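Local coordinates for protein WA352 (Oryza sativa subsp. indica, PDB 5ZT3) that is a mitochondrial protein linked to cytoplasmic male sterility in rice, here a mostly helical fragment that contains its DUF8018 region, at residues L58-L72 with E95-Q109. Sequence-based numbering, arbitrary orientation.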
loop_
_atom_site.group_PDB
_atom_site.type_symbol
_atom_site.label_atom_id
_atom_site.label_comp_id
_atom_site.label_asym_id
_atom_site.label_seq_id
_atom_site.Cartn_x
_atom_site.Cartn_y
_atom_site.Cartn_z
ATOM N N LEU A 58 -1.499 -4.662 5.907
ATOM C CA LEU A 58 -1.416 -3.528 4.996
ATOM C C LEU A 58 -0.958 -3.980 3.615
ATOM O O LEU A 58 -1.530 -3.577 2.595
ATOM C CB LEU A 58 -0.472 -2.463 5.554
ATOM C CG LEU A 58 -0.948 -1.660 6.761
ATOM C CD1 LEU A 58 0.221 -0.850 7.306
ATOM C CD2 LEU A 58 -2.120 -0.759 6.408
ATOM N N PHE A 59 0.071 -4.830 3.564
ATOM C CA PHE A 59 0.644 -5.215 2.277
ATOM C C PHE A 59 -0.371 -5.962 1.425
ATOM O O PHE A 59 -0.513 -5.693 0.227
ATOM C CB PHE A 59 1.884 -6.076 2.485
ATOM C CG PHE A 59 2.616 -6.411 1.208
ATOM C CD1 PHE A 59 3.238 -5.418 0.473
ATOM C CD2 PHE A 59 2.701 -7.715 0.762
ATOM C CE1 PHE A 59 3.917 -5.719 -0.706
ATOM C CE2 PHE A 59 3.384 -8.024 -0.410
ATOM C CZ PHE A 59 3.999 -7.024 -1.129
ATOM N N GLU A 60 -1.092 -6.911 2.027
ATOM C CA GLU A 60 -2.062 -7.684 1.261
ATOM C C GLU A 60 -3.110 -6.770 0.639
ATOM O O GLU A 60 -3.490 -6.948 -0.527
ATOM C CB GLU A 60 -2.718 -8.735 2.156
ATOM C CG GLU A 60 -3.780 -9.562 1.444
ATOM C CD GLU A 60 -3.991 -10.917 2.089
ATOM O OE1 GLU A 60 -3.796 -11.026 3.318
ATOM O OE2 GLU A 60 -4.354 -11.872 1.365
ATOM N N LEU A 61 -3.577 -5.774 1.390
ATOM C CA LEU A 61 -4.561 -4.838 0.854
ATOM C C LEU A 61 -3.957 -3.943 -0.221
ATOM O O LEU A 61 -4.584 -3.689 -1.260
ATOM C CB LEU A 61 -5.129 -3.978 1.979
ATOM C CG LEU A 61 -6.488 -4.375 2.537
ATOM C CD1 LEU A 61 -6.865 -3.405 3.598
ATOM C CD2 LEU A 61 -7.528 -4.384 1.449
ATOM N N LYS A 62 -2.753 -3.422 0.021
ATOM C CA LYS A 62 -2.105 -2.592 -0.985
ATOM C C LYS A 62 -1.954 -3.345 -2.296
ATOM O O LYS A 62 -2.181 -2.779 -3.370
ATOM C CB LYS A 62 -0.726 -2.166 -0.512
ATOM C CG LYS A 62 -0.712 -1.125 0.561
ATOM C CD LYS A 62 0.721 -0.649 0.725
ATOM C CE LYS A 62 0.877 0.154 1.971
ATOM N NZ LYS A 62 2.226 0.767 2.003
ATOM N N VAL A 63 -1.576 -4.619 -2.229
ATOM C CA VAL A 63 -1.395 -5.400 -3.449
ATOM C C VAL A 63 -2.708 -5.525 -4.207
ATOM O O VAL A 63 -2.741 -5.395 -5.433
ATOM C CB VAL A 63 -0.754 -6.764 -3.141
ATOM C CG1 VAL A 63 -0.751 -7.656 -4.377
ATOM C CG2 VAL A 63 0.664 -6.570 -2.637
ATOM N N GLU A 64 -3.815 -5.734 -3.493
ATOM C CA GLU A 64 -5.096 -5.821 -4.182
ATOM C C GLU A 64 -5.427 -4.512 -4.889
ATOM O O GLU A 64 -5.905 -4.516 -6.030
ATOM C CB GLU A 64 -6.202 -6.216 -3.209
ATOM C CG GLU A 64 -6.088 -7.659 -2.724
ATOM C CD GLU A 64 -5.855 -8.638 -3.869
ATOM O OE1 GLU A 64 -6.612 -8.570 -4.863
ATOM O OE2 GLU A 64 -4.907 -9.449 -3.776
ATOM N N ILE A 65 -5.170 -3.383 -4.236
ATOM C CA ILE A 65 -5.431 -2.084 -4.852
ATOM C C ILE A 65 -4.516 -1.864 -6.050
ATOM O O ILE A 65 -4.954 -1.408 -7.114
ATOM C CB ILE A 65 -5.280 -0.957 -3.815
ATOM C CG1 ILE A 65 -6.376 -1.034 -2.761
ATOM C CG2 ILE A 65 -5.280 0.411 -4.484
ATOM C CD1 ILE A 65 -6.080 -0.195 -1.523
ATOM N N ILE A 66 -3.227 -2.170 -5.883
ATOM C CA ILE A 66 -2.244 -1.953 -6.937
ATOM C C ILE A 66 -2.579 -2.784 -8.168
ATOM O O ILE A 66 -2.520 -2.290 -9.300
ATOM C CB ILE A 66 -0.833 -2.245 -6.397
ATOM C CG1 ILE A 66 -0.414 -1.150 -5.414
ATOM C CG2 ILE A 66 0.175 -2.388 -7.525
ATOM C CD1 ILE A 66 0.779 -1.552 -4.538
ATOM N N ARG A 67 -2.937 -4.056 -7.970
ATOM C CA ARG A 67 -3.271 -4.903 -9.107
ATOM C C ARG A 67 -4.527 -4.403 -9.804
ATOM O O ARG A 67 -4.613 -4.428 -11.037
ATOM C CB ARG A 67 -3.394 -6.360 -8.663
ATOM C CG ARG A 67 -2.027 -7.014 -8.457
ATOM C CD ARG A 67 -2.118 -8.476 -8.029
ATOM N NE ARG A 67 -2.371 -9.386 -9.143
ATOM C CZ ARG A 67 -1.558 -9.574 -10.184
ATOM N NH1 ARG A 67 -1.899 -10.423 -11.146
ATOM N NH2 ARG A 67 -0.399 -8.929 -10.274
ATOM N N LYS A 68 -5.520 -3.948 -9.040
ATOM C CA LYS A 68 -6.719 -3.373 -9.648
ATOM C C LYS A 68 -6.374 -2.138 -10.472
ATOM O O LYS A 68 -6.800 -2.000 -11.629
ATOM C CB LYS A 68 -7.717 -3.021 -8.545
ATOM C CG LYS A 68 -9.018 -2.410 -9.027
ATOM C CD LYS A 68 -9.860 -3.437 -9.762
ATOM C CE LYS A 68 -11.319 -3.018 -9.803
ATOM N NZ LYS A 68 -12.180 -4.032 -10.479
ATOM N N MET A 69 -5.601 -1.218 -9.889
ATOM C CA MET A 69 -5.252 0.009 -10.597
ATOM C C MET A 69 -4.366 -0.258 -11.805
ATOM O O MET A 69 -4.419 0.502 -12.781
ATOM C CB MET A 69 -4.538 0.985 -9.656
ATOM C CG MET A 69 -5.448 1.652 -8.625
ATOM S SD MET A 69 -6.766 2.637 -9.372
ATOM C CE MET A 69 -5.823 3.829 -10.334
ATOM N N ALA A 70 -3.530 -1.299 -11.748
ATOM C CA ALA A 70 -2.629 -1.571 -12.860
ATOM C C ALA A 70 -3.416 -1.788 -14.143
ATOM O O ALA A 70 -3.017 -1.307 -15.211
ATOM C CB ALA A 70 -1.770 -2.792 -12.554
ATOM N N GLY A 71 -4.553 -2.480 -14.045
ATOM C CA GLY A 71 -5.424 -2.699 -15.184
ATOM C C GLY A 71 -6.305 -1.512 -15.517
ATOM O O GLY A 71 -6.521 -1.221 -16.696
ATOM N N LEU A 72 -6.838 -0.824 -14.502
ATOM C CA LEU A 72 -7.670 0.347 -14.772
ATOM C C LEU A 72 -6.859 1.511 -15.332
ATOM O O LEU A 72 -7.405 2.352 -16.058
ATOM C CB LEU A 72 -8.366 0.810 -13.493
ATOM C CG LEU A 72 -9.358 -0.160 -12.857
ATOM C CD1 LEU A 72 -9.884 0.408 -11.542
ATOM C CD2 LEU A 72 -10.506 -0.473 -13.814
ATOM N N GLU A 95 2.137 5.518 6.429
ATOM C CA GLU A 95 1.262 4.476 5.929
ATOM C C GLU A 95 -0.192 4.911 6.047
ATOM O O GLU A 95 -0.577 5.645 6.962
ATOM C CB GLU A 95 1.460 3.186 6.724
ATOM C CG GLU A 95 2.782 2.478 6.472
ATOM C CD GLU A 95 2.894 1.928 5.056
ATOM O OE1 GLU A 95 4.002 1.980 4.475
ATOM O OE2 GLU A 95 1.877 1.450 4.522
ATOM N N GLU A 96 -1.006 4.447 5.108
ATOM C CA GLU A 96 -2.432 4.707 5.160
ATOM C C GLU A 96 -3.083 3.857 6.246
ATOM O O GLU A 96 -2.597 2.781 6.606
ATOM C CB GLU A 96 -3.059 4.409 3.796
ATOM C CG GLU A 96 -4.513 4.823 3.638
ATOM C CD GLU A 96 -4.746 6.291 3.942
ATOM O OE1 GLU A 96 -4.901 6.632 5.137
ATOM O OE2 GLU A 96 -4.792 7.106 2.990
ATOM N N ASP A 97 -4.184 4.369 6.788
ATOM C CA ASP A 97 -4.981 3.634 7.760
ATOM C C ASP A 97 -5.625 2.411 7.105
ATOM O O ASP A 97 -6.087 2.469 5.965
ATOM C CB ASP A 97 -6.050 4.582 8.305
ATOM C CG ASP A 97 -7.125 3.875 9.095
ATOM O OD1 ASP A 97 -8.223 3.656 8.532
ATOM O OD2 ASP A 97 -6.880 3.560 10.282
ATOM N N LEU A 98 -5.657 1.294 7.840
ATOM C CA LEU A 98 -6.151 0.041 7.274
ATOM C C LEU A 98 -7.592 0.174 6.784
ATOM O O LEU A 98 -7.925 -0.254 5.671
ATOM C CB LEU A 98 -6.027 -1.078 8.306
ATOM C CG LEU A 98 -6.356 -2.492 7.828
ATOM C CD1 LEU A 98 -5.319 -3.020 6.851
ATOM C CD2 LEU A 98 -6.512 -3.424 9.023
ATOM N N ALA A 99 -8.460 0.783 7.594
ATOM C CA ALA A 99 -9.858 0.923 7.192
ATOM C C ALA A 99 -9.993 1.806 5.960
ATOM O O ALA A 99 -10.862 1.568 5.113
ATOM C CB ALA A 99 -10.695 1.476 8.341
ATOM N N ARG A 100 -9.149 2.836 5.842
ATOM C CA ARG A 100 -9.198 3.688 4.653
ATOM C C ARG A 100 -8.815 2.910 3.399
ATOM O O ARG A 100 -9.423 3.091 2.337
ATOM C CB ARG A 100 -8.303 4.919 4.842
ATOM C CG ARG A 100 -7.943 5.690 3.555
ATOM C CD ARG A 100 -9.159 6.226 2.799
ATOM N NE ARG A 100 -10.240 6.625 3.678
ATOM C CZ ARG A 100 -10.320 7.798 4.302
ATOM N NH1 ARG A 100 -9.349 8.700 4.183
ATOM N NH2 ARG A 100 -11.363 8.063 5.093
ATOM N N LEU A 101 -7.801 2.046 3.498
ATOM C CA LEU A 101 -7.449 1.203 2.363
ATOM C C LEU A 101 -8.610 0.296 1.977
ATOM O O LEU A 101 -8.891 0.110 0.787
ATOM C CB LEU A 101 -6.191 0.394 2.685
ATOM C CG LEU A 101 -4.859 1.144 2.770
ATOM C CD1 LEU A 101 -3.772 0.192 3.235
ATOM C CD2 LEU A 101 -4.491 1.778 1.429
ATOM N N HIS A 102 -9.311 -0.265 2.971
ATOM C CA HIS A 102 -10.500 -1.054 2.651
ATOM C C HIS A 102 -11.554 -0.213 1.944
ATOM O O HIS A 102 -12.178 -0.670 0.976
ATOM C CB HIS A 102 -11.082 -1.704 3.908
ATOM C CG HIS A 102 -10.411 -2.988 4.294
ATOM N ND1 HIS A 102 -10.758 -4.205 3.744
ATOM C CD2 HIS A 102 -9.424 -3.247 5.183
ATOM C CE1 HIS A 102 -10.003 -5.155 4.270
ATOM N NE2 HIS A 102 -9.180 -4.599 5.138
ATOM N N GLN A 103 -11.759 1.026 2.398
ATOM C CA GLN A 103 -12.725 1.904 1.739
ATOM C C GLN A 103 -12.320 2.177 0.295
ATOM O O GLN A 103 -13.164 2.166 -0.609
ATOM C CB GLN A 103 -12.857 3.211 2.521
ATOM C CG GLN A 103 -13.836 4.203 1.906
ATOM C CD GLN A 103 -13.902 5.512 2.671
ATOM O OE1 GLN A 103 -13.067 5.785 3.535
ATOM N NE2 GLN A 103 -14.895 6.333 2.352
ATOM N N MET A 104 -11.026 2.413 0.061
ATOM C CA MET A 104 -10.542 2.670 -1.293
ATOM C C MET A 104 -10.742 1.454 -2.190
ATOM O O MET A 104 -11.200 1.586 -3.336
ATOM C CB MET A 104 -9.064 3.065 -1.220
ATOM C CG MET A 104 -8.853 4.406 -0.525
ATOM S SD MET A 104 -7.168 4.736 -0.006
ATOM C CE MET A 104 -6.330 4.621 -1.571
ATOM N N LEU A 105 -10.419 0.258 -1.685
ATOM C CA LEU A 105 -10.610 -0.950 -2.481
ATOM C C LEU A 105 -12.086 -1.170 -2.796
ATOM O O LEU A 105 -12.444 -1.515 -3.932
ATOM C CB LEU A 105 -10.018 -2.159 -1.760
ATOM C CG LEU A 105 -10.146 -3.470 -2.539
ATOM C CD1 LEU A 105 -9.419 -3.370 -3.865
ATOM C CD2 LEU A 105 -9.635 -4.649 -1.727
ATOM N N ASP A 106 -12.966 -0.939 -1.813
ATOM C CA ASP A 106 -14.399 -1.082 -2.067
ATOM C C ASP A 106 -14.864 -0.119 -3.153
ATOM O O ASP A 106 -15.687 -0.480 -4.008
ATOM C CB ASP A 106 -15.198 -0.854 -0.783
ATOM C CG ASP A 106 -16.689 -0.693 -1.044
ATOM O OD1 ASP A 106 -17.369 -1.721 -1.230
ATOM O OD2 ASP A 106 -17.179 0.458 -1.062
ATOM N N ASP A 107 -14.361 1.116 -3.124
ATOM C CA ASP A 107 -14.733 2.118 -4.121
ATOM C C ASP A 107 -14.327 1.664 -5.520
ATOM O O ASP A 107 -15.116 1.757 -6.472
ATOM C CB ASP A 107 -14.052 3.445 -3.748
ATOM C CG ASP A 107 -14.651 4.660 -4.447
ATOM O OD1 ASP A 107 -15.841 4.637 -4.818
ATOM O OD2 ASP A 107 -13.928 5.673 -4.605
ATOM N N LEU A 108 -13.095 1.168 -5.663
ATOM C CA LEU A 108 -12.625 0.658 -6.948
ATOM C C LEU A 108 -13.413 -0.568 -7.384
ATOM O O LEU A 108 -13.760 -0.699 -8.562
ATOM C CB LEU A 108 -11.143 0.304 -6.858
ATOM C CG LEU A 108 -10.187 1.459 -6.615
ATOM C CD1 LEU A 108 -8.795 0.907 -6.377
ATOM C CD2 LEU A 108 -10.186 2.405 -7.805
ATOM N N GLN A 109 -13.689 -1.486 -6.462
ATOM C CA GLN A 109 -14.419 -2.691 -6.840
ATOM C C GLN A 109 -15.851 -2.366 -7.243
ATOM O O GLN A 109 -16.409 -3.005 -8.141
ATOM C CB GLN A 109 -14.386 -3.699 -5.697
ATOM C CG GLN A 109 -13.058 -4.409 -5.570
ATOM C CD GLN A 109 -12.956 -5.246 -4.312
ATOM O OE1 GLN A 109 -13.742 -5.084 -3.374
ATOM N NE2 GLN A 109 -11.987 -6.150 -4.284
HETATM O O HOH W 1 -15.132 -4.656 -9.932
#
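Helix 58-72 and the helical part of 95-109 run nearly parallel, their axes 26° apart and 9.9 Å at closest approach, with I65 and L105 at the tightest backbone pairing. Leucine knobs from both helices carry much of the interface. L61 sits among L98, L101, H102 and L105; its CD2 meets L105 CD2 at 3.8 Å and lies near the rim of the H102 ring, above one face. In return L101 enters the hollow between L58, L61, K62 and I65; with its CG beside the backbone N (chi1 -71°), it spreads CD1 to L58 CD2 (3.7 Å) and CD2 to I65 CD1 (3.9 Å). Further along, L108 sits among I65, K68, M69 and L72, its CD2 against M69 SD at 3.8 Å. A water joins K68 NZ to Q109 O; N112 also accepts from that ammonium. At the other end, extended K62 reaches E95, NZ meeting the syn lone pair of OE2 at 2.6 Å in a buried salt bridge that D27 and R35 extend into a charge network. A glutamine replacing E95 would probably strip R35 of this carboxylate and leave K62 to rely on D27. Such reciprocal knobs-into-holes packing, bordered by polar links, joins helices 45-72 and 98-111 in this all-helical fold.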